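Local structure of neuraminidase (Influenza A virus, 4K3Y) at residues Ile160-Gly163 and Ser169-Arg172; Gln43-Cys48 and Arg54-Ser59; Arg219-Phe224 and Thr296-Gln301; Leu237-Asp242 and Gly287-Lys292. The protein is neuraminidase-like, sharing the beta-propeller architecture of influenza neuraminidases, although its own activity in this bat virus cannot simply be assumed from that resemblance. All blocks are in the same frame, centred on the assembly; numbering follows the deposited sequence.

Interaction 1: residues Ile160-Gly163 and Ser169-Arg172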
loop_
_atom_site.group_PDB
_atom_site.type_symbol
_atom_site.label_atom_id
_atom_site.label_comp_id
_atom_site.label_asym_id
_atom_site.label_seq_id
_atom_site.Cartn_x
_atom_site.Cartn_y
_atom_site.Cartn_z
ATOM N N ILE C 160 18.469 -26.689 11.568
ATOM C CA ILE C 160 17.711 -26.568 12.816
ATOM C C ILE C 160 18.422 -27.243 13.981
ATOM O O ILE C 160 18.971 -28.336 13.841
ATOM C CB ILE C 160 16.290 -27.134 12.669
ATOM C CG1 ILE C 160 15.541 -26.355 11.583
ATOM C CG2 ILE C 160 15.526 -27.088 14.001
ATOM C CD1 ILE C 160 14.106 -26.765 11.429
ATOM N N ALA C 161 18.406 -26.577 15.133
ATOM C CA ALA C 161 19.106 -27.059 16.316
ATOM C C ALA C 161 18.154 -27.662 17.349
ATOM O O ALA C 161 17.062 -27.136 17.589
ATOM C CB ALA C 161 19.914 -25.935 16.937
ATOM N N ASP C 162 18.588 -28.763 17.958
ATOM C CA ASP C 162 17.891 -29.377 19.081
ATOM C C ASP C 162 18.881 -29.546 20.238
ATOM O O ASP C 162 20.049 -29.143 20.133
ATOM C CB ASP C 162 17.317 -30.736 18.675
ATOM C CG ASP C 162 16.102 -31.136 19.500
ATOM O OD1 ASP C 162 15.912 -30.597 20.616
ATOM O OD2 ASP C 162 15.337 -32.004 19.028
ATOM N N GLY C 163 18.414 -30.134 21.341
ATOM C CA GLY C 163 19.232 -30.286 22.531
ATOM C C GLY C 163 18.803 -29.330 23.627
ATOM O O GLY C 163 18.228 -28.279 23.354
ATOM N N SER C 169 24.285 -30.459 21.939
ATOM C CA SER C 169 23.416 -29.948 20.881
ATOM C C SER C 169 23.412 -30.869 19.662
ATOM O O SER C 169 24.467 -31.351 19.232
ATOM C CB SER C 169 23.863 -28.544 20.464
ATOM O OG SER C 169 25.269 -28.480 20.297
ATOM N N SER C 170 22.229 -31.123 19.105
ATOM C CA SER C 170 22.154 -31.829 17.829
ATOM C C SER C 170 21.718 -30.869 16.725
ATOM O O SER C 170 20.990 -29.905 16.981
ATOM C CB SER C 170 21.224 -33.039 17.922
ATOM O OG SER C 170 19.930 -32.670 18.364
ATOM N N HIS C 171 22.174 -31.116 15.502
ATOM C CA HIS C 171 21.839 -30.230 14.383
ATOM C C HIS C 171 21.487 -31.015 13.121
ATOM O O HIS C 171 22.060 -32.070 12.845
ATOM C CB HIS C 171 22.981 -29.237 14.132
ATOM C CG HIS C 171 23.459 -28.568 15.384
ATOM N ND1 HIS C 171 22.846 -27.452 15.914
ATOM C CD2 HIS C 171 24.452 -28.895 16.243
ATOM C CE1 HIS C 171 23.460 -27.104 17.030
ATOM N NE2 HIS C 171 24.438 -27.964 17.253
ATOM N N ARG C 172 20.525 -30.502 12.367
ATOM C CA ARG C 172 20.040 -31.195 11.182
ATOM C C ARG C 172 19.968 -30.313 9.948
ATOM O O ARG C 172 19.575 -29.144 10.017
ATOM C CB ARG C 172 18.668 -31.802 11.458
ATOM C CG ARG C 172 18.723 -33.032 12.344
ATOM C CD ARG C 172 17.338 -33.574 12.572
ATOM N NE ARG C 172 17.361 -34.850 13.276
ATOM C CZ ARG C 172 16.280 -35.598 13.484
ATOM N NH1 ARG C 172 15.098 -35.187 13.029
ATOM N NH2 ARG C 172 16.380 -36.756 14.138
#
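Ile-160 and Arg-172 face each other as a hydrogen-bonded pair in an antiparallel beta hairpin, the two middle strands of a four-stranded propeller blade. Each backbone serves the other: Ile-160 N reaches Arg-172 O at 3.1 Å, and Arg-172 N returns the bond to Ile-160 O at 3.0 Å. Two residues on, Asp-162 and Ser-170 repeat the arrangement. The bond from Asp-162 N to Ser-170 O, 2.8 Å long, is almost straight at 177°. Its companion, Ser-170 N to Asp-162 O, is poorer: the donor sits 61° out of the carbonyl plane and so misses the lone pairs. Between these pairs, Ala-161 and His-171 are not hydrogen-bonded to each other. The methyl CB of Ala-161 lies 3.5 Å from His-171 ND1, meeting the imidazole obliquely, and their backbones bond outward instead, to Arg-143 and Leu-187.

The buried carboxylate of Asp-162 turns away from the neighbouring strand to meet backbone donors. OD1 takes the amides of Gly-163 and Gly-140, while OD2 takes that of Asn-138, so both oxygens are satisfied locally. This probably stabilises the charged form. On the same face, Arg-172 extends away to a cation-pi contact with Trp-184. Just ahead of its strand, Ser-169 has Asn-193 OD1 as main acceptor for its hydroxyl; Tyr-166 O competes for the same hydrogen, and His-171 NE2 donates weakly to OG. Ser-170 OG, between its own backbone N and carbonyl carbon (chi1 56°), bonds weakly to Asn-138 OD1 and lies 3.3 Å from Asp-162 CB.

Interaction 2: residues Gln43-Cys48 and Arg54-Ser59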
loop_
_atom_site.group_PDB
_atom_site.type_symbol
_atom_site.label_atom_id
_atom_site.label_comp_id
_atom_site.label_asym_id
_atom_site.label_seq_id
_atom_site.Cartn_x
_atom_site.Cartn_y
_atom_site.Cartn_z
ATOM N N GLN C 43 15.590 -9.975 16.813
ATOM C CA GLN C 43 15.956 -11.072 15.922
ATOM C C GLN C 43 15.806 -10.642 14.449
ATOM O O GLN C 43 15.241 -11.363 13.623
ATOM C CB GLN C 43 15.145 -12.348 16.232
ATOM C CG GLN C 43 15.882 -13.680 15.944
ATOM C CD GLN C 43 15.236 -14.518 14.821
ATOM O OE1 GLN C 43 14.805 -15.648 15.047
ATOM N NE2 GLN C 43 15.193 -13.968 13.610
ATOM N N ASN C 44 16.326 -9.466 14.117
ATOM C CA ASN C 44 16.314 -9.031 12.731
ATOM C C ASN C 44 17.251 -9.865 11.861
ATOM O O ASN C 44 18.255 -10.403 12.328
ATOM C CB ASN C 44 16.656 -7.544 12.626
ATOM C CG ASN C 44 15.696 -6.677 13.405
ATOM O OD1 ASN C 44 14.722 -6.173 12.858
ATOM N ND2 ASN C 44 15.961 -6.507 14.694
ATOM N N PHE C 45 16.883 -9.992 10.595
ATOM C CA PHE C 45 17.765 -10.541 9.580
ATOM C C PHE C 45 17.172 -10.195 8.214
ATOM O O PHE C 45 16.009 -9.787 8.097
ATOM C CB PHE C 45 17.952 -12.064 9.737
ATOM C CG PHE C 45 16.728 -12.859 9.399
ATOM C CD1 PHE C 45 15.749 -13.098 10.358
ATOM C CD2 PHE C 45 16.541 -13.361 8.107
ATOM C CE1 PHE C 45 14.599 -13.838 10.038
ATOM C CE2 PHE C 45 15.400 -14.092 7.781
ATOM C CZ PHE C 45 14.430 -14.338 8.752
ATOM N N VAL C 46 17.977 -10.366 7.178
ATOM C CA VAL C 46 17.551 -9.993 5.856
ATOM C C VAL C 46 17.499 -11.217 4.963
ATOM O O VAL C 46 18.410 -12.066 4.982
ATOM C CB VAL C 46 18.495 -8.953 5.266
ATOM C CG1 VAL C 46 18.103 -8.610 3.827
ATOM C CG2 VAL C 46 18.477 -7.713 6.141
ATOM N N SER C 47 16.412 -11.320 4.202
ATOM C CA SER C 47 16.350 -12.298 3.128
ATOM C C SER C 47 15.786 -11.665 1.861
ATOM O O SER C 47 14.883 -10.806 1.902
ATOM C CB SER C 47 15.546 -13.518 3.529
ATOM O OG SER C 47 15.864 -14.590 2.667
ATOM N N CYS C 48 16.338 -12.087 0.733
ATOM C CA CYS C 48 15.976 -11.492 -0.535
ATOM C C CYS C 48 15.215 -12.466 -1.417
ATOM O O CYS C 48 15.486 -13.667 -1.402
ATOM C CB CYS C 48 17.234 -10.978 -1.234
ATOM S SG CYS C 48 17.977 -9.613 -0.325
ATOM N N ARG C 54 13.843 -8.304 1.934
ATOM C CA ARG C 54 12.963 -8.041 3.079
ATOM C C ARG C 54 13.682 -8.175 4.410
ATOM O O ARG C 54 14.594 -8.997 4.578
ATOM C CB ARG C 54 11.692 -8.912 3.073
ATOM C CG ARG C 54 10.754 -8.632 1.905
ATOM C CD ARG C 54 9.421 -9.372 2.021
ATOM N NE ARG C 54 8.508 -8.800 3.026
ATOM C CZ ARG C 54 7.896 -7.614 2.926
ATOM N NH1 ARG C 54 8.110 -6.831 1.871
ATOM N NH2 ARG C 54 7.074 -7.192 3.891
ATOM N N ARG C 55 13.251 -7.334 5.341
ATOM C CA ARG C 55 13.734 -7.314 6.714
ATOM C C ARG C 55 12.749 -8.110 7.565
ATOM O O ARG C 55 11.651 -7.625 7.891
ATOM C CB ARG C 55 13.759 -5.871 7.240
ATOM C CG ARG C 55 14.768 -5.636 8.329
ATOM C CD ARG C 55 14.171 -5.064 9.591
ATOM N NE ARG C 55 14.374 -3.615 9.686
ATOM C CZ ARG C 55 14.413 -2.913 10.819
ATOM N NH1 ARG C 55 14.291 -3.508 11.995
ATOM N NH2 ARG C 55 14.594 -1.599 10.775
ATOM N N PHE C 56 13.128 -9.328 7.919
ATOM C CA PHE C 56 12.321 -10.122 8.823
ATOM C C PHE C 56 12.696 -9.865 10.272
ATOM O O PHE C 56 13.854 -9.562 10.584
ATOM C CB PHE C 56 12.481 -11.585 8.476
ATOM C CG PHE C 56 11.835 -11.942 7.192
ATOM C CD1 PHE C 56 12.461 -11.665 5.984
ATOM C CD2 PHE C 56 10.572 -12.514 7.186
ATOM C CE1 PHE C 56 11.847 -11.974 4.799
ATOM C CE2 PHE C 56 9.956 -12.821 6.006
ATOM C CZ PHE C 56 10.589 -12.555 4.808
ATOM N N PHE C 57 11.708 -9.984 11.150
ATOM C CA PHE C 57 11.935 -9.786 12.575
ATOM C C PHE C 57 10.780 -10.302 13.434
ATOM O O PHE C 57 9.700 -10.665 12.928
ATOM C CB PHE C 57 12.174 -8.309 12.890
ATOM C CG PHE C 57 11.018 -7.423 12.544
ATOM C CD1 PHE C 57 9.991 -7.203 13.461
ATOM C CD2 PHE C 57 10.954 -6.798 11.307
ATOM C CE1 PHE C 57 8.922 -6.373 13.148
ATOM C CE2 PHE C 57 9.879 -5.968 10.983
ATOM C CZ PHE C 57 8.865 -5.756 11.905
ATOM N N VAL C 58 11.031 -10.334 14.742
ATOM C CA VAL C 58 10.010 -10.661 15.727
ATOM C C VAL C 58 9.696 -9.385 16.504
ATOM O O VAL C 58 10.597 -8.610 16.808
ATOM C CB VAL C 58 10.479 -11.798 16.653
ATOM C CG1 VAL C 58 9.440 -12.076 17.739
ATOM C CG2 VAL C 58 10.763 -13.068 15.822
ATOM N N SER C 59 8.422 -9.139 16.795
ATOM C CA SER C 59 8.021 -7.856 17.387
ATOM C C SER C 59 8.066 -7.879 18.910
ATOM O O SER C 59 8.068 -8.951 19.523
ATOM C CB SER C 59 6.604 -7.539 17.003
ATOM O OG SER C 59 5.763 -8.517 17.582
#
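Phe-45 and Phe-56 form the dense part of this contact. Their rings are near parallel, planes 15° apart, but have slid so far past each other that they barely overlap. What fills the face of Phe-45 is instead the CB of Phe-56, 3.7 Å from the ring centroid in a CH-pi contact set off toward the rim at CZ. With its CG between the backbone N and carbonyl carbon (chi1 70°), Phe-45 lays its ring back over the neighbouring strand. Ser-47 CB extends the same apolar face, 4.2 Å from Phe-56 CE1, and Trp-111 adds another ring beside Phe-56.

The two strands make an antiparallel beta hairpin, the first pair of a four-stranded propeller blade, and the Cys-48 to Cys-53 disulfide closes its turn end. Backbone bonds run both ways between Phe-45 and Phe-56 and again between Ser-47 and Arg-54, where Arg-54 N lies 2.7 Å from Ser-47 O.

The other face, that of Val-46 and Arg-55, is mixed. Val-46 packs on Leu-353, while Asn-44 OD1 receives Arg-55 NH1 at 2.8 Å; the donor stands 48° above the amide plane, so the bond does not use a lone pair squarely. ND2 of the same amide turns to Glu-339 and Thr-41, which fixes its orientation.

Packing thins where the chain turns a corner at Gln-43. This partly exposed residue brings its CB no nearer than 4.5 Å to Val-58 CG2, and its amide looks elsewhere, OE1 accepting from Ala-102 N.

Interaction 3: residues Arg219-Phe224 and Thr296-Gln301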
loop_
_atom_site.group_PDB
_atom_site.type_symbol
_atom_site.label_atom_id
_atom_site.label_comp_id
_atom_site.label_asym_id
_atom_site.label_seq_id
_atom_site.Cartn_x
_atom_site.Cartn_y
_atom_site.Cartn_z
ATOM N N ARG C 219 34.847 -19.453 15.215
ATOM C CA ARG C 219 33.525 -19.856 14.736
ATOM C C ARG C 219 33.583 -21.136 13.904
ATOM O O ARG C 219 34.467 -21.290 13.066
ATOM C CB ARG C 219 32.853 -18.712 13.960
ATOM C CG ARG C 219 32.659 -17.423 14.774
ATOM C CD ARG C 219 31.951 -16.346 13.962
ATOM N NE ARG C 219 31.463 -15.247 14.795
ATOM C CZ ARG C 219 30.393 -15.319 15.584
ATOM N NH1 ARG C 219 29.682 -16.437 15.658
ATOM N NH2 ARG C 219 30.031 -14.270 16.309
ATOM N N PRO C 220 32.642 -22.070 14.143
ATOM C CA PRO C 220 32.602 -23.289 13.321
ATOM C C PRO C 220 32.087 -22.997 11.911
ATOM O O PRO C 220 31.324 -22.035 11.717
ATOM C CB PRO C 220 31.620 -24.191 14.085
ATOM C CG PRO C 220 30.737 -23.234 14.853
ATOM C CD PRO C 220 31.641 -22.089 15.230
ATOM N N PHE C 221 32.496 -23.822 10.947
ATOM C CA PHE C 221 32.160 -23.615 9.540
ATOM C C PHE C 221 31.598 -24.871 8.861
ATOM O O PHE C 221 32.032 -25.984 9.144
ATOM C CB PHE C 221 33.400 -23.151 8.788
ATOM C CG PHE C 221 33.098 -22.397 7.533
ATOM C CD1 PHE C 221 32.775 -21.050 7.590
ATOM C CD2 PHE C 221 33.146 -23.021 6.295
ATOM C CE1 PHE C 221 32.497 -20.332 6.435
ATOM C CE2 PHE C 221 32.869 -22.311 5.130
ATOM C CZ PHE C 221 32.543 -20.963 5.203
ATOM N N LEU C 222 30.650 -24.677 7.950
ATOM C CA LEU C 222 30.024 -25.770 7.225
ATOM C C LEU C 222 29.992 -25.451 5.731
ATOM O O LEU C 222 29.847 -24.288 5.334
ATOM C CB LEU C 222 28.579 -25.956 7.706
ATOM C CG LEU C 222 27.946 -27.341 7.890
ATOM C CD1 LEU C 222 26.432 -27.245 7.740
ATOM C CD2 LEU C 222 28.517 -28.394 6.960
ATOM N N GLU C 223 30.144 -26.485 4.909
ATOM C CA GLU C 223 29.821 -26.396 3.487
ATOM C C GLU C 223 29.093 -27.679 3.082
ATOM O O GLU C 223 29.334 -28.745 3.657
ATOM C CB GLU C 223 31.066 -26.134 2.630
ATOM C CG GLU C 223 32.035 -27.304 2.498
ATOM C CD GLU C 223 33.258 -26.955 1.656
ATOM O OE1 GLU C 223 33.563 -25.744 1.522
ATOM O OE2 GLU C 223 33.905 -27.895 1.128
ATOM N N PHE C 224 28.180 -27.572 2.125
ATOM C CA PHE C 224 27.439 -28.742 1.659
ATOM C C PHE C 224 26.798 -28.509 0.290
ATOM O O PHE C 224 26.500 -27.367 -0.083
ATOM C CB PHE C 224 26.371 -29.159 2.681
ATOM C CG PHE C 224 25.315 -28.117 2.922
ATOM C CD1 PHE C 224 25.489 -27.149 3.898
ATOM C CD2 PHE C 224 24.135 -28.105 2.170
ATOM C CE1 PHE C 224 24.504 -26.189 4.122
ATOM C CE2 PHE C 224 23.144 -27.144 2.387
ATOM C CZ PHE C 224 23.323 -26.193 3.361
ATOM N N THR C 296 42.474 -18.779 1.944
ATOM C CA THR C 296 41.439 -19.508 2.684
ATOM C C THR C 296 41.503 -19.301 4.200
ATOM O O THR C 296 42.564 -19.017 4.756
ATOM C CB THR C 296 41.539 -21.026 2.403
ATOM O OG1 THR C 296 40.533 -21.724 3.146
ATOM C CG2 THR C 296 42.933 -21.562 2.796
ATOM N N LEU C 297 40.365 -19.457 4.867
ATOM C CA LEU C 297 40.309 -19.353 6.319
ATOM C C LEU C 297 40.924 -20.585 6.965
ATOM O O LEU C 297 41.109 -20.625 8.182
ATOM C CB LEU C 297 38.854 -19.230 6.779
ATOM C CG LEU C 297 38.052 -18.018 6.296
ATOM C CD1 LEU C 297 36.552 -18.233 6.494
ATOM C CD2 LEU C 297 38.507 -16.751 7.004
ATOM N N PHE C 298 41.243 -21.586 6.146
ATOM C CA PHE C 298 41.611 -22.909 6.651
ATOM C C PHE C 298 43.035 -23.362 6.315
ATOM O O PHE C 298 43.281 -24.538 6.036
ATOM C CB PHE C 298 40.580 -23.918 6.169
ATOM C CG PHE C 298 39.175 -23.427 6.308
ATOM C CD1 PHE C 298 38.639 -23.180 7.570
ATOM C CD2 PHE C 298 38.395 -23.189 5.187
ATOM C CE1 PHE C 298 37.340 -22.714 7.713
ATOM C CE2 PHE C 298 37.088 -22.728 5.317
ATOM C CZ PHE C 298 36.559 -22.489 6.586
ATOM N N SER C 299 43.955 -22.402 6.329
ATOM C CA SER C 299 45.387 -22.658 6.346
ATOM C C SER C 299 45.972 -21.776 7.432
ATOM O O SER C 299 45.358 -20.798 7.836
ATOM C CB SER C 299 46.033 -22.299 5.017
ATOM O OG SER C 299 47.382 -21.919 5.234
ATOM N N VAL C 300 47.159 -22.113 7.909
ATOM C CA VAL C 300 47.797 -21.308 8.941
ATOM C C VAL C 300 48.706 -20.281 8.283
ATOM O O VAL C 300 49.190 -19.342 8.919
ATOM C CB VAL C 300 48.596 -22.196 9.893
ATOM C CG1 VAL C 300 47.889 -22.308 11.232
ATOM C CG2 VAL C 300 48.774 -23.579 9.264
ATOM N N GLN C 301 48.919 -20.465 6.986
ATOM C CA GLN C 301 49.781 -19.576 6.225
ATOM C C GLN C 301 49.048 -18.338 5.723
ATOM O O GLN C 301 49.686 -17.304 5.521
ATOM C CB GLN C 301 50.450 -20.322 5.057
ATOM C CG GLN C 301 51.237 -21.570 5.443
ATOM C CD GLN C 301 50.743 -22.806 4.710
ATOM O OE1 GLN C 301 50.639 -22.809 3.483
ATOM N NE2 GLN C 301 50.415 -23.857 5.463
#
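Phe-221 holds its CG anti to the backbone N (chi1 -157°), and Phe-298 holds its own anti to the carbonyl carbon (chi1 -44°); these two settings send the rings across the gap toward each other. They do all the touching, for the backbones stay well apart: the nearest CA atoms, those of Phe-221 and Leu-297, are 9.7 Å from each other. The tip of Phe-298 comes in over one face of Phe-221, its CZ lying 3.5 Å from CD2 and 3.6 Å from CG of that ring, toward the rim rather than over the middle. With the planes 57° apart and the centroids separated by 5.2 Å, the pair is neither a stack nor a T-shaped contact. Leu-297 CB sits over the centre of one face of Phe-298, 3.8 Å above the plane, so the incoming ring is backed by its own neighbour in the chain.

The loop carrying Phe-298 is shaped by an ST turn, in which Thr-296 OG1 accepts the backbone N of Phe-298 at 3.1 Å. Glu-270 secures this turn from outside, bonding to Thr-296 OG1 and Leu-297 N, and it also touches both phenylalanines. Phe-221 begins strand 221-224, which lies between strands 205-211 and 230-233 of one propeller blade. Phe-298 comes from the loop joining strands 286-294 and 306-311 of the following blade, and leans on Lys-233 of strand 230-233.

Interaction 4: residues Leu237-Asp242 and Gly287-Lys292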
loop_
_atom_site.group_PDB
_atom_site.type_symbol
_atom_site.label_atom_id
_atom_site.label_comp_id
_atom_site.label_asym_id
_atom_site.label_seq_id
_atom_site.Cartn_x
_atom_site.Cartn_y
_atom_site.Cartn_z
ATOM N N LEU C 237 42.726 -19.377 11.834
ATOM C CA LEU C 237 43.126 -17.988 12.044
ATOM C C LEU C 237 42.949 -17.489 13.482
ATOM O O LEU C 237 41.868 -17.582 14.074
ATOM C CB LEU C 237 42.379 -17.077 11.067
ATOM C CG LEU C 237 43.129 -16.656 9.799
ATOM C CD1 LEU C 237 44.035 -17.758 9.292
ATOM C CD2 LEU C 237 42.145 -16.263 8.720
ATOM N N GLY C 238 44.032 -16.946 14.025
ATOM C CA GLY C 238 44.063 -16.460 15.387
ATOM C C GLY C 238 43.300 -15.166 15.590
ATOM O O GLY C 238 43.272 -14.649 16.708
ATOM N N PHE C 239 42.696 -14.642 14.518
ATOM C CA PHE C 239 41.774 -13.492 14.598
ATOM C C PHE C 239 40.378 -13.978 15.023
ATOM O O PHE C 239 39.569 -14.418 14.198
ATOM C CB PHE C 239 41.700 -12.776 13.251
ATOM C CG PHE C 239 40.976 -11.450 13.290
ATOM C CD1 PHE C 239 41.561 -10.347 13.894
ATOM C CD2 PHE C 239 39.729 -11.292 12.677
ATOM C CE1 PHE C 239 40.916 -9.110 13.913
ATOM C CE2 PHE C 239 39.075 -10.059 12.698
ATOM C CZ PHE C 239 39.666 -8.968 13.318
ATOM N N LEU C 240 40.107 -13.887 16.318
ATOM C CA LEU C 240 38.978 -14.583 16.913
ATOM C C LEU C 240 37.633 -13.951 16.595
ATOM O O LEU C 240 37.365 -12.807 16.979
ATOM C CB LEU C 240 39.171 -14.673 18.429
ATOM C CG LEU C 240 40.424 -15.437 18.850
ATOM C CD1 LEU C 240 40.438 -15.656 20.355
ATOM C CD2 LEU C 240 40.507 -16.760 18.104
ATOM N N GLY C 241 36.778 -14.732 15.936
ATOM C CA GLY C 241 35.496 -14.257 15.451
ATOM C C GLY C 241 34.366 -14.074 16.456
ATOM O O GLY C 241 33.528 -13.167 16.287
ATOM N N ASP C 242 34.307 -14.917 17.487
ATOM C CA ASP C 242 33.171 -14.856 18.410
ATOM C C ASP C 242 33.266 -13.709 19.411
ATOM O O ASP C 242 34.311 -13.056 19.566
ATOM C CB ASP C 242 32.978 -16.178 19.172
ATOM C CG ASP C 242 31.522 -16.542 19.337
ATOM O OD1 ASP C 242 30.721 -15.596 19.536
ATOM O OD2 ASP C 242 31.193 -17.757 19.235
ATOM N N GLY C 287 31.451 -1.258 18.445
ATOM C CA GLY C 287 32.184 -1.246 17.188
ATOM C C GLY C 287 32.149 -2.568 16.435
ATOM O O GLY C 287 31.934 -3.645 17.011
ATOM N N PHE C 288 32.370 -2.485 15.131
ATOM C CA PHE C 288 32.403 -3.674 14.304
ATOM C C PHE C 288 33.528 -3.526 13.304
ATOM O O PHE C 288 33.720 -2.452 12.720
ATOM C CB PHE C 288 31.072 -3.860 13.579
ATOM C CG PHE C 288 30.947 -5.174 12.863
ATOM C CD1 PHE C 288 30.462 -6.287 13.525
ATOM C CD2 PHE C 288 31.300 -5.293 11.527
ATOM C CE1 PHE C 288 30.338 -7.511 12.876
ATOM C CE2 PHE C 288 31.183 -6.505 10.878
ATOM C CZ PHE C 288 30.694 -7.620 11.554
ATOM N N GLU C 289 34.281 -4.601 13.119
ATOM C CA GLU C 289 35.396 -4.578 12.182
ATOM C C GLU C 289 35.261 -5.784 11.274
ATOM O O GLU C 289 34.613 -6.768 11.631
ATOM C CB GLU C 289 36.757 -4.554 12.912
ATOM C CG GLU C 289 37.073 -5.808 13.770
ATOM C CD GLU C 289 38.218 -5.587 14.760
ATOM O OE1 GLU C 289 39.143 -4.793 14.452
ATOM O OE2 GLU C 289 38.200 -6.212 15.845
ATOM N N ILE C 290 35.835 -5.687 10.085
ATOM C CA ILE C 290 35.872 -6.823 9.177
ATOM C C ILE C 290 37.261 -6.858 8.540
ATOM O O ILE C 290 37.771 -5.846 8.038
ATOM C CB ILE C 290 34.681 -6.822 8.142
ATOM C CG1 ILE C 290 34.594 -8.162 7.406
ATOM C CG2 ILE C 290 34.745 -5.617 7.170
ATOM C CD1 ILE C 290 33.308 -8.349 6.595
ATOM N N TYR C 291 37.884 -8.026 8.613
ATOM C CA TYR C 291 39.289 -8.187 8.269
ATOM C C TYR C 291 39.409 -9.036 7.013
ATOM O O TYR C 291 38.837 -10.131 6.948
ATOM C CB TYR C 291 39.987 -8.888 9.433
ATOM C CG TYR C 291 41.483 -8.769 9.476
ATOM C CD1 TYR C 291 42.182 -8.032 8.532
ATOM C CD2 TYR C 291 42.203 -9.401 10.475
ATOM C CE1 TYR C 291 43.563 -7.937 8.588
ATOM C CE2 TYR C 291 43.568 -9.314 10.539
ATOM C CZ TYR C 291 44.247 -8.586 9.600
ATOM O OH TYR C 291 45.616 -8.524 9.693
ATOM N N LYS C 292 40.137 -8.531 6.017
ATOM C CA LYS C 292 40.334 -9.265 4.767
ATOM C C LYS C 292 41.574 -10.143 4.880
ATOM O O LYS C 292 42.611 -9.723 5.425
ATOM C CB LYS C 292 40.491 -8.309 3.583
ATOM C CG LYS C 292 40.432 -8.995 2.216
ATOM C CD LYS C 292 41.396 -8.370 1.196
ATOM C CE LYS C 292 40.860 -7.076 0.598
ATOM N NZ LYS C 292 41.280 -6.910 -0.819
#
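Phe-239 and Tyr-291 meet as a T-shaped aromatic pair. The edge of the tyrosine points at the face of the phenylalanine, with centroids 4.8 Å apart and planes at 71°. CD2 of Tyr-291 stands over the centre of the Phe-239 ring, 3.5 Å above its plane. Both side chains place CG anti to the backbone N (chi1 -170° for Phe-239, -162° for Tyr-291), stretching out from backbones that come no closer than 8.6 Å between their CA atoms.

A methylene-to-ring contact adds a second touch, since Tyr-291 CB lies 3.6 Å from Phe-239 CE2. The phenylalanine belongs to the long loop between two propeller blades. Its partners are on strand 286-294, in the blade that this loop leads into, where strands 273-279 and 306-311 flank them and supply Ile-276 and Asn-307 as further neighbours of the ring.

Two charged side chains, Glu-289 and Arg-278, border the phenylalanine ring. Glu-289 CD approaches the edge of Phe-239, 4.0 Å from CZ, while its oxygens are held elsewhere: OE2 in a salt bridge to Arg-278 and OE1 by Asn-307 ND2. Arg-278 also makes a cation-pi contact with Phe-239 and bonds through NH1 to Leu-240 O.

Overall arrangement
From the N terminus, interaction 2 comes first and closes a short hairpin loop. Interaction 1 then closes another within a later blade, in series with it. Interaction 3 spans a far longer excursion, bringing the loop at 296-301 back to strand 221-224 and so tying two consecutive blades. Interaction 4 is nested inside it, pressing the inter-blade loop against strand 286-294. These last two touch directly: Arg-219 makes a weak hydrogen bond to Gly-241 O and a long, weak ion pair with Asp-242, and Leu-237 packs on Leu-297 and Ser-299. Interaction 2 lies across the chain's centre from both, its centre about 22 Å from that of interaction 1.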